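Local coordinates for protein acetaldehyde dehydrogenase (Acetylating) (Geobacillus thermoglucosidasius, PDB 5J78) that catalyses the reversible NAD- and coenzyme A-dependent oxidation of acetaldehyde to acetyl-CoA, at residues R75-A80 / D91-N96; V131-G136 / L213-L218; S311-N316 / Y357-E362; H394-H399 / G416-N421. All blocks are in the same frame, centred on the assembly; numbering follows the deposited sequence.

How the interactions relate
All four contacts are largely buried, but their chemistry follows their place in the fold. Interactions 2 and 4 each join neighbouring parallel strands, in different sheets on opposite sides of the chain's centre, and rest on backbone hydrogen bonds with small or branched side chains packed on the faces. Interaction 1 packs two successive helices through alanines, with a charged cluster at one side. Interaction 3, whose centre lies about 22 Å from that of the chain, sets the end of helix 303-313 and the residue after it against a loop by apolar contact and has exposed residues at its margin. It comes nearest to interaction 4, about 6 Å between nearest atoms. Interactions 1, 2 and 4 also touch the second subunit.

Interaction 1 (R75-A80 / D91-N96); sequences RLAAMA and DKTLKN. With ACT (acetate ion), chain I.
A helix hairpin, in which helix 55-84 meets the next helix, 89-107, is closed here by Ala77 against Lys92. The axes of the two short segments approach to 8.1 Å, with N-to-C directions 128° apart. Alanine suits the crossing because a lone methyl lets the backbones come near. Ala77 CB rests on Lys92 CB at 3.6 Å and also meets Thr93 OG1 at 3.2 Å. That hydroxyl, turned beside its own backbone N (chi1 -64°), bonds Val89 O one turn back, so its polarity is already met within the helix.

A turn further on, the amide of Asn96 reaches across the hairpin. Its ND2 passes 3.6 Å from Leu76 CB and donates to Ala73 O, while OD1 bonds Thr144 OG1. One flat group thus ties helix 89-107 both to its hairpin partner and to helix 143-156. Leu76 continues the apolar layer toward Ile179 of helix 170-186, consistent with the helices that flank the nucleotide-binding sheet in aldehyde dehydrogenases.

Lys92 does two jobs. Its methylenes lie alongside Ala80, CD to CB 3.7 Å, in an extended chain that bends only at its last torsion (chi4 -67°), where the ammonium turns to an acetate ion, probably from the crystallisation liquor. Lys92 NZ donates to the acetate O at 3.1 Å and Lys95 NZ to the same oxygen at 2.8 Å; Ser145 OG also bonds the ion. Both lysines form salt bridges with Asp268, whose carboxylate would probably help to keep these buried amines protonated.

Interaction 2 (V131-G136 / L213-L218); sequences VGIVAG and LTDVIL. With MG (magnesium ion), chain H.
Asp215 fits its carboxylate into the hollow beside Gly132, where the absence of a side chain lets OD2 lie 3.3 Å from the glycine CA. At the backbone angles of Gly132 (phi 116°) a side chain would also press on the carbonyl of Val131. With its anti lone pair OD2 takes the amide of Ile133 (N to OD2 2.7 Å), while OD1, the other oxygen, binds a magnesium ion at 2.2 Å, which two waters also bind.

Other bumps interlock around this one. The CG2 branch of Val216 meets Val131 CB at 3.8 Å, the two side chains crossing at about a right angle. Ile133 CD1 comes up to the oxygen end of the Leu213 carbonyl, 3.4 Å from O. On the face carrying Val134 and Val216, the Val134 CG1 methyl presses against Leu218 CG at 3.7 Å. Ala135 points to the other face, where its small methyl faces Thr214 CG2 at 3.9 Å and helix 202-210 beyond.

Between the two parallel strands, Ala135 N donates to Val216 O, and Leu218 N to Ala135 O, each at 2.8 Å. Strand 160-165 flanks strand 124-138 on its other edge, and this run of parallel strands with helices packed against it is typical of the Rossmann-like nucleotide-binding domain of aldehyde dehydrogenases.

Interaction 3 (S311-N316 / Y357-E362); sequences SIIMVN and YPFSIE
Ile313 sets its CD1 methyl over one face of the Phe359 ring, 3.9 Å from the centroid and 16° off the normal, in a CH-pi contact. Its other branch, CG2, is carried anti to the backbone N and rests against Pro358 CB at 3.7 Å. A branched residue suits this place, since one methyl serves the ring while the other serves the proline. Ile367 of strand 367-373 touches both Ile313 and Phe359.

Next along the chain, Met314 bends at its last torsion. Its SD lies 3.9 Å from Pro358 CG, and its CE reaches on to Ile361 CD1 at 3.8 Å, the flexible thioether following the uneven wall of the loop. Toward solvent the contact thins: Ser311 points away from the loop, and Val315 and Asn316 lie beyond touching distance, exposed.

The loop keeps its own shape. Tyr357 O accepts from both Ser360 N and Ser360 OG, each at 2.7 Å, and Ser360 OG also pairs with Gly354 N. Because the cross-segment contacts are apolar, the fit of segment 311-316 to the loop depends on matching surfaces, while the directional bonds to Tyr357 O are made within the loop, and Ser360 O is held from outside by Asn243.

Interaction 4 (H394-H399 / G416-N421); sequences HTVGIH and GRIVVN. With ACT (acetate ion), chain E.
The side chain of Arg417 leaves beside its backbone N, then bends at chi2 (127°) and again at chi3 (-60°), which curls the guanidinium back onto His394 O. There NE at 3.0 Å and NH2 at 2.9 Å grip His394 O side-on, the oxygen lying close to the guanidinium plane; NE comes from above the carbonyl plane and NH2 less steeply tilted. Arg417 N, 3.2 Å from His394 O, supplies a third donor to the same atom. NH2 also bonds Gly442 O and NH1 Asn454 OD1, so arginine pins a corner where several loops meet. His394 ND1 pairs with Thr395 OG1 at 2.8 Å, which helps to set the ring's rotation, while NE2 makes a weak bond to an acetate ion.

Beyond the corner the strands run in register. Val419 N donates to Val396 O at 2.9 Å, and Val396 CG2 lies alongside Ile418 CG2 at 3.8 Å, beta-branched residues filling the face that helix 403-410 covers. At the far end Asn421 slips past His399, OD1 coming within 3.2 Å of His399 CA, while its ND2 bonds Ala400 O.

Strand 395-399, helix 403-410 and strand 415-420 form a beta-alpha-beta unit. A strand of the second subunit continues the ladder beside Arg417 to Val420, an extension of the parallel sheet across the interface that is typical of the catalytic domain in aldehyde dehydrogenase dimers.

Interaction 1 (R75-A80 / D91-N96)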
loop_
_atom_site.group_PDB
_atom_site.type_symbol
_atom_site.label_atom_id
_atom_site.label_comp_id
_atom_site.label_asym_id
_atom_site.label_seq_id
_atom_site.Cartn_x
_atom_site.Cartn_y
_atom_site.Cartn_z
ATOM N N ARG A 75 12.107 12.550 -40.096
ATOM C CA ARG A 75 12.942 13.083 -39.030
ATOM C C ARG A 75 12.625 12.425 -37.684
ATOM O O ARG A 75 13.537 12.093 -36.925
ATOM C CB ARG A 75 12.802 14.607 -38.943
ATOM C CG ARG A 75 13.750 15.359 -39.901
ATOM C CD ARG A 75 13.679 16.858 -39.771
ATOM N NE ARG A 75 12.496 17.397 -40.427
ATOM C CZ ARG A 75 12.368 17.534 -41.740
ATOM N NH1 ARG A 75 13.351 17.180 -42.562
ATOM N NH2 ARG A 75 11.247 18.021 -42.231
ATOM N N LEU A 76 11.340 12.216 -37.400
ATOM C CA LEU A 76 10.955 11.480 -36.204
ATOM C C LEU A 76 11.433 10.040 -36.296
ATOM O O LEU A 76 11.895 9.472 -35.307
ATOM C CB LEU A 76 9.438 11.511 -35.995
ATOM C CG LEU A 76 8.872 12.907 -35.709
ATOM C CD1 LEU A 76 7.342 12.948 -35.763
ATOM C CD2 LEU A 76 9.338 13.378 -34.343
ATOM N N ALA A 77 11.293 9.431 -37.469
ATOM C CA ALA A 77 11.770 8.073 -37.636
ATOM C C ALA A 77 13.248 7.975 -37.216
ATOM O O ALA A 77 13.626 7.081 -36.448
ATOM C CB ALA A 77 11.580 7.603 -39.083
ATOM N N ALA A 78 14.068 8.916 -37.692
ATOM C CA ALA A 78 15.515 8.886 -37.444
ATOM C C ALA A 78 15.834 9.055 -35.963
ATOM O O ALA A 78 16.658 8.328 -35.411
ATOM C CB ALA A 78 16.217 9.980 -38.270
ATOM N N MET A 79 15.180 10.009 -35.318
ATOM C CA MET A 79 15.346 10.175 -33.876
ATOM C C MET A 79 15.027 8.895 -33.104
ATOM O O MET A 79 15.743 8.528 -32.170
ATOM C CB MET A 79 14.465 11.316 -33.360
ATOM C CG MET A 79 14.938 12.697 -33.751
ATOM S SD MET A 79 13.860 13.983 -33.077
ATOM C CE MET A 79 14.360 13.899 -31.361
ATOM N N ALA A 80 13.983 8.185 -33.518
ATOM C CA ALA A 80 13.535 7.017 -32.770
ATOM C C ALA A 80 14.509 5.846 -32.937
ATOM O O ALA A 80 14.847 5.160 -31.960
ATOM C CB ALA A 80 12.112 6.619 -33.205
ATOM N N ASP A 91 11.230 1.981 -42.381
ATOM C CA ASP A 91 10.008 1.375 -41.867
ATOM C C ASP A 91 9.399 2.298 -40.798
ATOM O O ASP A 91 8.183 2.497 -40.777
ATOM C CB ASP A 91 10.300 -0.034 -41.340
ATOM C CG ASP A 91 10.731 -1.009 -42.467
ATOM O OD1 ASP A 91 10.592 -0.643 -43.658
ATOM O OD2 ASP A 91 11.186 -2.141 -42.173
ATOM N N LYS A 92 10.223 2.933 -39.971
ATOM C CA LYS A 92 9.675 3.851 -38.965
ATOM C C LYS A 92 9.005 5.035 -39.649
ATOM O O LYS A 92 7.990 5.557 -39.146
ATOM C CB LYS A 92 10.742 4.319 -37.981
ATOM C CG LYS A 92 11.091 3.253 -36.921
ATOM C CD LYS A 92 11.635 3.864 -35.635
ATOM C CE LYS A 92 12.157 2.843 -34.641
ATOM N NZ LYS A 92 11.117 1.974 -34.055
ATOM N N THR A 93 9.525 5.428 -40.814
ATOM C CA THR A 93 8.956 6.555 -41.556
ATOM C C THR A 93 7.562 6.156 -42.060
ATOM O O THR A 93 6.613 6.934 -41.980
ATOM C CB THR A 93 9.872 7.005 -42.752
ATOM O OG1 THR A 93 11.133 7.490 -42.255
ATOM C CG2 THR A 93 9.223 8.131 -43.532
ATOM N N LEU A 94 7.458 4.935 -42.573
ATOM C CA LEU A 94 6.192 4.368 -43.012
ATOM C C LEU A 94 5.202 4.254 -41.855
ATOM O O LEU A 94 4.014 4.536 -42.011
ATOM C CB LEU A 94 6.405 2.991 -43.624
ATOM C CG LEU A 94 7.089 2.961 -44.986
ATOM C CD1 LEU A 94 7.378 1.521 -45.409
ATOM C CD2 LEU A 94 6.228 3.664 -46.030
ATOM N N LYS A 95 5.703 3.821 -40.706
ATOM C CA LYS A 95 4.902 3.743 -39.500
ATOM C C LYS A 95 4.337 5.126 -39.138
ATOM O O LYS A 95 3.155 5.239 -38.824
ATOM C CB LYS A 95 5.738 3.164 -38.350
ATOM C CG LYS A 95 4.907 2.579 -37.211
ATOM C CD LYS A 95 5.731 2.213 -35.987
ATOM C CE LYS A 95 6.817 1.168 -36.277
ATOM N NZ LYS A 95 7.626 0.964 -35.013
ATOM N N ASN A 96 5.154 6.183 -39.210
ATOM C CA ASN A 96 4.663 7.526 -38.905
ATOM C C ASN A 96 3.628 7.985 -39.923
ATOM O O ASN A 96 2.680 8.696 -39.573
ATOM C CB ASN A 96 5.809 8.552 -38.840
ATOM C CG ASN A 96 6.673 8.389 -37.599
ATOM O OD1 ASN A 96 6.206 7.936 -36.561
ATOM N ND2 ASN A 96 7.931 8.777 -37.700
HETATM C C ACT I . 7.959 4.606 -34.586
HETATM O O ACT I . 8.472 3.502 -34.324
HETATM O OXT ACT I . 6.945 4.917 -33.983
HETATM C CH3 ACT I . 8.517 5.512 -35.636
#

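Interaction 2 (V131-G136 / L213-L218)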
loop_
_atom_site.group_PDB
_atom_site.type_symbol
_atom_site.label_atom_id
_atom_site.label_comp_id
_atom_site.label_asym_id
_atom_site.label_seq_id
_atom_site.Cartn_x
_atom_site.Cartn_y
_atom_site.Cartn_z
ATOM N N VAL A 131 -13.993 13.576 -23.044
ATOM C CA VAL A 131 -13.647 13.005 -21.753
ATOM C C VAL A 131 -12.837 13.959 -20.905
ATOM O O VAL A 131 -12.815 13.821 -19.680
ATOM C CB VAL A 131 -12.862 11.697 -21.884
ATOM C CG1 VAL A 131 -13.745 10.630 -22.485
ATOM C CG2 VAL A 131 -11.565 11.886 -22.696
ATOM N N GLY A 132 -12.168 14.911 -21.559
ATOM C CA GLY A 132 -11.422 15.947 -20.867
ATOM C C GLY A 132 -9.918 15.908 -21.122
ATOM O O GLY A 132 -9.426 16.438 -22.133
ATOM N N ILE A 133 -9.176 15.337 -20.179
ATOM C CA ILE A 133 -7.714 15.227 -20.304
ATOM C C ILE A 133 -7.324 13.765 -20.356
ATOM O O ILE A 133 -7.643 12.996 -19.436
ATOM C CB ILE A 133 -6.971 15.885 -19.124
ATOM C CG1 ILE A 133 -7.407 17.335 -18.975
ATOM C CG2 ILE A 133 -5.434 15.771 -19.317
ATOM C CD1 ILE A 133 -6.810 18.016 -17.755
ATOM N N VAL A 134 -6.644 13.398 -21.432
ATOM C CA VAL A 134 -6.157 12.034 -21.635
ATOM C C VAL A 134 -4.695 11.950 -21.232
ATOM O O VAL A 134 -3.899 12.846 -21.551
ATOM C CB VAL A 134 -6.306 11.569 -23.105
ATOM C CG1 VAL A 134 -5.812 10.095 -23.281
ATOM C CG2 VAL A 134 -7.755 11.700 -23.556
ATOM N N ALA A 135 -4.367 10.889 -20.497
ATOM C CA ALA A 135 -2.990 10.532 -20.186
ATOM C C ALA A 135 -2.543 9.443 -21.175
ATOM O O ALA A 135 -3.083 8.340 -21.196
ATOM C CB ALA A 135 -2.871 10.059 -18.760
ATOM N N GLY A 136 -1.572 9.766 -22.009
ATOM C CA GLY A 136 -1.143 8.862 -23.075
ATOM C C GLY A 136 0.199 8.211 -22.781
ATOM O O GLY A 136 1.236 8.871 -22.860
ATOM N N LEU A 213 -7.016 15.770 -11.953
ATOM C CA LEU A 213 -7.385 16.300 -13.266
ATOM C C LEU A 213 -7.274 15.317 -14.446
ATOM O O LEU A 213 -7.753 15.613 -15.545
ATOM C CB LEU A 213 -6.525 17.537 -13.581
ATOM C CG LEU A 213 -6.717 18.720 -12.632
ATOM C CD1 LEU A 213 -5.747 19.848 -12.999
ATOM C CD2 LEU A 213 -8.173 19.208 -12.640
ATOM N N THR A 214 -6.659 14.157 -14.247
ATOM C CA THR A 214 -6.556 13.177 -15.336
ATOM C C THR A 214 -7.906 12.457 -15.511
ATOM O O THR A 214 -8.475 11.973 -14.530
ATOM C CB THR A 214 -5.436 12.160 -15.049
ATOM O OG1 THR A 214 -4.174 12.820 -15.153
ATOM C CG2 THR A 214 -5.479 10.990 -15.998
ATOM N N ASP A 215 -8.417 12.369 -16.739
ATOM C CA ASP A 215 -9.755 11.804 -16.963
ATOM C C ASP A 215 -9.779 10.372 -17.495
ATOM O O ASP A 215 -10.590 9.552 -17.058
ATOM C CB ASP A 215 -10.526 12.696 -17.923
ATOM C CG ASP A 215 -10.880 14.000 -17.298
ATOM O OD1 ASP A 215 -11.508 13.974 -16.211
ATOM O OD2 ASP A 215 -10.472 15.042 -17.844
ATOM N N VAL A 216 -8.923 10.096 -18.465
ATOM C CA VAL A 216 -8.773 8.753 -19.032
ATOM C C VAL A 216 -7.296 8.490 -19.303
ATOM O O VAL A 216 -6.559 9.392 -19.722
ATOM C CB VAL A 216 -9.593 8.590 -20.314
ATOM C CG1 VAL A 216 -9.444 7.188 -20.874
ATOM C CG2 VAL A 216 -11.091 8.880 -20.017
ATOM N N ILE A 217 -6.871 7.266 -19.018
ATOM C CA ILE A 217 -5.532 6.783 -19.355
ATOM C C ILE A 217 -5.604 5.883 -20.593
ATOM O O ILE A 217 -6.330 4.887 -20.597
ATOM C CB ILE A 217 -4.901 5.956 -18.195
ATOM C CG1 ILE A 217 -4.940 6.728 -16.882
ATOM C CG2 ILE A 217 -3.431 5.494 -18.556
ATOM C CD1 ILE A 217 -4.665 5.876 -15.658
ATOM N N LEU A 218 -4.868 6.241 -21.638
ATOM C CA LEU A 218 -4.558 5.312 -22.733
ATOM C C LEU A 218 -3.203 4.696 -22.457
ATOM O O LEU A 218 -2.180 5.371 -22.564
ATOM C CB LEU A 218 -4.533 6.013 -24.085
ATOM C CG LEU A 218 -5.805 6.661 -24.598
ATOM C CD1 LEU A 218 -5.560 7.134 -26.026
ATOM C CD2 LEU A 218 -6.986 5.690 -24.545
HETATM MG MG MG H . -11.888 14.967 -14.296
HETATM O O HOH W 1 -10.897 13.481 -13.214
HETATM O O HOH W 2 -13.137 16.132 -15.451
#

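Interaction 3 (S311-N316 / Y357-E362)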
loop_
_atom_site.group_PDB
_atom_site.type_symbol
_atom_site.label_atom_id
_atom_site.label_comp_id
_atom_site.label_asym_id
_atom_site.label_seq_id
_atom_site.Cartn_x
_atom_site.Cartn_y
_atom_site.Cartn_z
ATOM N N SER A 311 19.820 -18.761 -26.583
ATOM C CA SER A 311 20.499 -18.334 -25.368
ATOM C C SER A 311 20.422 -16.839 -25.148
ATOM O O SER A 311 20.562 -16.365 -24.021
ATOM C CB SER A 311 21.964 -18.766 -25.418
ATOM O OG SER A 311 22.045 -20.144 -25.710
ATOM N N ILE A 312 20.223 -16.095 -26.232
ATOM C CA ILE A 312 20.142 -14.646 -26.131
ATOM C C ILE A 312 18.731 -14.112 -26.382
ATOM O O ILE A 312 18.526 -12.902 -26.375
ATOM C CB ILE A 312 21.128 -13.971 -27.113
ATOM C CG1 ILE A 312 20.765 -14.268 -28.569
ATOM C CG2 ILE A 312 22.551 -14.433 -26.821
ATOM C CD1 ILE A 312 21.299 -13.237 -29.529
ATOM N N ILE A 313 17.768 -15.002 -26.609
ATOM C CA ILE A 313 16.388 -14.578 -26.818
ATOM C C ILE A 313 15.760 -14.140 -25.493
ATOM O O ILE A 313 15.021 -13.160 -25.462
ATOM C CB ILE A 313 15.540 -15.677 -27.472
ATOM C CG1 ILE A 313 15.827 -15.686 -28.970
ATOM C CG2 ILE A 313 14.027 -15.438 -27.262
ATOM C CD1 ILE A 313 15.142 -16.784 -29.728
ATOM N N MET A 314 16.040 -14.852 -24.405
ATOM C CA MET A 314 15.654 -14.343 -23.089
ATOM C C MET A 314 16.788 -14.391 -22.066
ATOM O O MET A 314 17.663 -15.267 -22.095
ATOM C CB MET A 314 14.403 -15.081 -22.566
ATOM C CG MET A 314 14.420 -16.581 -22.540
ATOM S SD MET A 314 12.729 -17.267 -22.654
ATOM C CE MET A 314 11.827 -16.163 -21.576
ATOM N N VAL A 315 16.787 -13.370 -21.210
ATOM C CA VAL A 315 17.671 -13.281 -20.057
ATOM C C VAL A 315 16.775 -13.137 -18.833
ATOM O O VAL A 315 15.761 -12.433 -18.877
ATOM C CB VAL A 315 18.666 -12.105 -20.166
ATOM C CG1 VAL A 315 19.485 -12.228 -21.444
ATOM C CG2 VAL A 315 17.943 -10.776 -20.131
ATOM N N ASN A 316 17.166 -13.794 -17.745
ATOM C CA ASN A 316 16.217 -14.221 -16.722
ATOM C C ASN A 316 15.203 -15.110 -17.431
ATOM O O ASN A 316 15.580 -15.955 -18.253
ATOM C CB ASN A 316 15.531 -13.043 -16.019
ATOM C CG ASN A 316 16.519 -12.099 -15.360
ATOM O OD1 ASN A 316 17.632 -12.493 -15.007
ATOM N ND2 ASN A 316 16.110 -10.845 -15.179
ATOM N N TYR A 357 10.687 -22.336 -23.656
ATOM C CA TYR A 357 11.077 -22.617 -25.033
ATOM C C TYR A 357 11.145 -21.286 -25.778
ATOM O O TYR A 357 10.162 -20.850 -26.387
ATOM C CB TYR A 357 10.094 -23.564 -25.691
ATOM C CG TYR A 357 10.103 -24.932 -25.059
ATOM C CD1 TYR A 357 10.996 -25.903 -25.487
ATOM C CD2 TYR A 357 9.236 -25.252 -24.022
ATOM C CE1 TYR A 357 11.022 -27.156 -24.911
ATOM C CE2 TYR A 357 9.256 -26.512 -23.438
ATOM C CZ TYR A 357 10.151 -27.455 -23.894
ATOM O OH TYR A 357 10.179 -28.703 -23.329
ATOM N N PRO A 358 12.308 -20.625 -25.710
ATOM C CA PRO A 358 12.431 -19.232 -26.150
ATOM C C PRO A 358 11.974 -18.953 -27.572
ATOM O O PRO A 358 11.679 -17.795 -27.880
ATOM C CB PRO A 358 13.925 -18.960 -26.006
ATOM C CG PRO A 358 14.371 -19.904 -24.936
ATOM C CD PRO A 358 13.576 -21.138 -25.158
ATOM N N PHE A 359 11.895 -19.961 -28.429
ATOM C CA PHE A 359 11.453 -19.701 -29.788
ATOM C C PHE A 359 9.924 -19.631 -29.863
ATOM O O PHE A 359 9.375 -19.127 -30.838
ATOM C CB PHE A 359 12.006 -20.759 -30.746
ATOM C CG PHE A 359 13.438 -20.516 -31.146
ATOM C CD1 PHE A 359 13.742 -19.616 -32.145
ATOM C CD2 PHE A 359 14.476 -21.181 -30.519
ATOM C CE1 PHE A 359 15.069 -19.379 -32.521
ATOM C CE2 PHE A 359 15.792 -20.946 -30.888
ATOM C CZ PHE A 359 16.082 -20.034 -31.888
ATOM N N SER A 360 9.239 -20.115 -28.833
ATOM C CA SER A 360 7.779 -20.110 -28.839
ATOM C C SER A 360 7.180 -18.818 -28.261
ATOM O O SER A 360 5.983 -18.596 -28.417
ATOM C CB SER A 360 7.223 -21.299 -28.058
ATOM O OG SER A 360 7.475 -21.145 -26.679
ATOM N N ILE A 361 7.995 -17.986 -27.604
ATOM C CA ILE A 361 7.496 -16.734 -27.020
ATOM C C ILE A 361 7.523 -15.588 -28.033
ATOM O O ILE A 361 7.967 -15.759 -29.191
ATOM C CB ILE A 361 8.297 -16.325 -25.745
ATOM C CG1 ILE A 361 9.728 -15.842 -26.064
ATOM C CG2 ILE A 361 8.341 -17.489 -24.768
ATOM C CD1 ILE A 361 10.380 -15.037 -24.936
ATOM N N GLU A 362 7.032 -14.428 -27.590
ATOM C CA GLU A 362 6.995 -13.229 -28.406
ATOM C C GLU A 362 8.416 -12.692 -28.480
ATOM O O GLU A 362 9.036 -12.411 -27.450
ATOM C CB GLU A 362 6.037 -12.162 -27.826
ATOM C CG GLU A 362 5.789 -11.013 -28.807
ATOM C CD GLU A 362 5.129 -9.779 -28.212
ATOM O OE1 GLU A 362 5.024 -9.665 -26.972
ATOM O OE2 GLU A 362 4.706 -8.916 -29.019
#

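Interaction 4 (H394-H399 / G416-N421)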
loop_
_atom_site.group_PDB
_atom_site.type_symbol
_atom_site.label_atom_id
_atom_site.label_comp_id
_atom_site.label_asym_id
_atom_site.label_seq_id
_atom_site.Cartn_x
_atom_site.Cartn_y
_atom_site.Cartn_z
ATOM N N HIS A 394 -5.134 -10.837 -28.642
ATOM C CA HIS A 394 -4.482 -9.876 -29.537
ATOM C C HIS A 394 -4.790 -10.155 -31.006
ATOM O O HIS A 394 -5.812 -9.675 -31.514
ATOM C CB HIS A 394 -2.984 -9.846 -29.265
ATOM C CG HIS A 394 -2.325 -8.593 -29.734
ATOM N ND1 HIS A 394 -2.262 -8.243 -31.063
ATOM C CD2 HIS A 394 -1.734 -7.586 -29.049
ATOM C CE1 HIS A 394 -1.627 -7.093 -31.186
ATOM N NE2 HIS A 394 -1.299 -6.670 -29.977
ATOM N N THR A 395 -3.939 -10.941 -31.676
ATOM C CA THR A 395 -4.059 -11.171 -33.116
ATOM C C THR A 395 -3.679 -12.593 -33.500
ATOM O O THR A 395 -2.784 -13.179 -32.901
ATOM C CB THR A 395 -3.171 -10.197 -33.889
ATOM O OG1 THR A 395 -3.461 -8.868 -33.469
ATOM C CG2 THR A 395 -3.401 -10.285 -35.389
ATOM N N VAL A 396 -4.403 -13.151 -34.468
ATOM C CA VAL A 396 -3.981 -14.368 -35.162
ATOM C C VAL A 396 -4.047 -14.164 -36.673
ATOM O O VAL A 396 -4.677 -13.215 -37.161
ATOM C CB VAL A 396 -4.858 -15.604 -34.801
ATOM C CG1 VAL A 396 -4.679 -16.003 -33.350
ATOM C CG2 VAL A 396 -6.302 -15.339 -35.101
ATOM N N GLY A 397 -3.399 -15.063 -37.411
ATOM C CA GLY A 397 -3.464 -15.061 -38.860
ATOM C C GLY A 397 -3.696 -16.439 -39.463
ATOM O O GLY A 397 -3.399 -17.475 -38.851
ATOM N N ILE A 398 -4.239 -16.441 -40.675
ATOM C CA ILE A 398 -4.331 -17.661 -41.473
ATOM C C ILE A 398 -4.199 -17.319 -42.955
ATOM O O ILE A 398 -4.748 -16.310 -43.409
ATOM C CB ILE A 398 -5.672 -18.420 -41.225
ATOM C CG1 ILE A 398 -5.828 -19.574 -42.220
ATOM C CG2 ILE A 398 -6.872 -17.463 -41.331
ATOM C CD1 ILE A 398 -6.991 -20.518 -41.912
ATOM N N HIS A 399 -3.462 -18.160 -43.691
ATOM C CA HIS A 399 -3.381 -18.066 -45.152
ATOM C C HIS A 399 -4.028 -19.275 -45.800
ATOM O O HIS A 399 -3.619 -20.410 -45.553
ATOM C CB HIS A 399 -1.931 -17.940 -45.603
ATOM C CG HIS A 399 -1.303 -16.652 -45.192
ATOM N ND1 HIS A 399 -1.386 -15.506 -45.956
ATOM C CD2 HIS A 399 -0.623 -16.313 -44.076
ATOM C CE1 HIS A 399 -0.757 -14.523 -45.336
ATOM N NE2 HIS A 399 -0.289 -14.986 -44.191
ATOM N N GLY A 416 -8.819 -10.400 -30.888
ATOM C CA GLY A 416 -9.674 -9.346 -31.392
ATOM C C GLY A 416 -9.517 -9.062 -32.881
ATOM O O GLY A 416 -10.444 -8.552 -33.536
ATOM N N ARG A 417 -8.331 -9.363 -33.402
ATOM C CA ARG A 417 -8.016 -9.204 -34.824
ATOM C C ARG A 417 -7.679 -10.572 -35.404
ATOM O O ARG A 417 -6.671 -11.145 -35.032
ATOM C CB ARG A 417 -6.822 -8.255 -35.031
ATOM C CG ARG A 417 -7.111 -6.752 -34.786
ATOM C CD ARG A 417 -6.126 -6.168 -33.820
ATOM N NE ARG A 417 -6.227 -6.880 -32.551
ATOM C CZ ARG A 417 -6.963 -6.485 -31.516
ATOM N NH1 ARG A 417 -7.625 -5.323 -31.537
ATOM N NH2 ARG A 417 -7.005 -7.238 -30.433
ATOM N N ILE A 418 -8.513 -11.074 -36.313
ATOM C CA ILE A 418 -8.334 -12.393 -36.905
ATOM C C ILE A 418 -8.079 -12.158 -38.401
ATOM O O ILE A 418 -8.999 -11.928 -39.189
ATOM C CB ILE A 418 -9.545 -13.308 -36.645
ATOM C CG1 ILE A 418 -9.712 -13.546 -35.134
ATOM C CG2 ILE A 418 -9.351 -14.674 -37.308
ATOM C CD1 ILE A 418 -11.034 -14.210 -34.723
ATOM N N VAL A 419 -6.799 -12.159 -38.762
ATOM C CA VAL A 419 -6.365 -11.633 -40.063
ATOM C C VAL A 419 -6.299 -12.757 -41.101
ATOM O O VAL A 419 -5.641 -13.764 -40.880
ATOM C CB VAL A 419 -4.972 -10.933 -39.950
ATOM C CG1 VAL A 419 -4.501 -10.407 -41.291
ATOM C CG2 VAL A 419 -5.035 -9.779 -38.953
ATOM N N VAL A 420 -6.987 -12.575 -42.225
ATOM C CA VAL A 420 -7.008 -13.574 -43.292
ATOM C C VAL A 420 -6.278 -13.047 -44.531
ATOM O O VAL A 420 -6.600 -11.971 -45.070
ATOM C CB VAL A 420 -8.460 -13.970 -43.686
ATOM C CG1 VAL A 420 -8.450 -15.105 -44.706
ATOM C CG2 VAL A 420 -9.237 -14.395 -42.449
ATOM N N ASN A 421 -5.294 -13.822 -44.968
ATOM C CA ASN A 421 -4.563 -13.537 -46.207
ATOM C C ASN A 421 -4.022 -12.122 -46.242
ATOM O O ASN A 421 -4.280 -11.361 -47.182
ATOM C CB ASN A 421 -5.458 -13.787 -47.423
ATOM C CG ASN A 421 -5.775 -15.272 -47.619
ATOM O OD1 ASN A 421 -5.032 -16.140 -47.163
ATOM N ND2 ASN A 421 -6.884 -15.563 -48.297
HETATM C C ACT E . 0.114 -3.204 -31.911
HETATM O O ACT E . -0.360 -3.599 -30.830
HETATM O OXT ACT E . 0.380 -4.104 -32.746
HETATM C CH3 ACT E . 0.339 -1.745 -32.178
HETATM O O HOH W 3 -2.338 -15.654 -48.711
#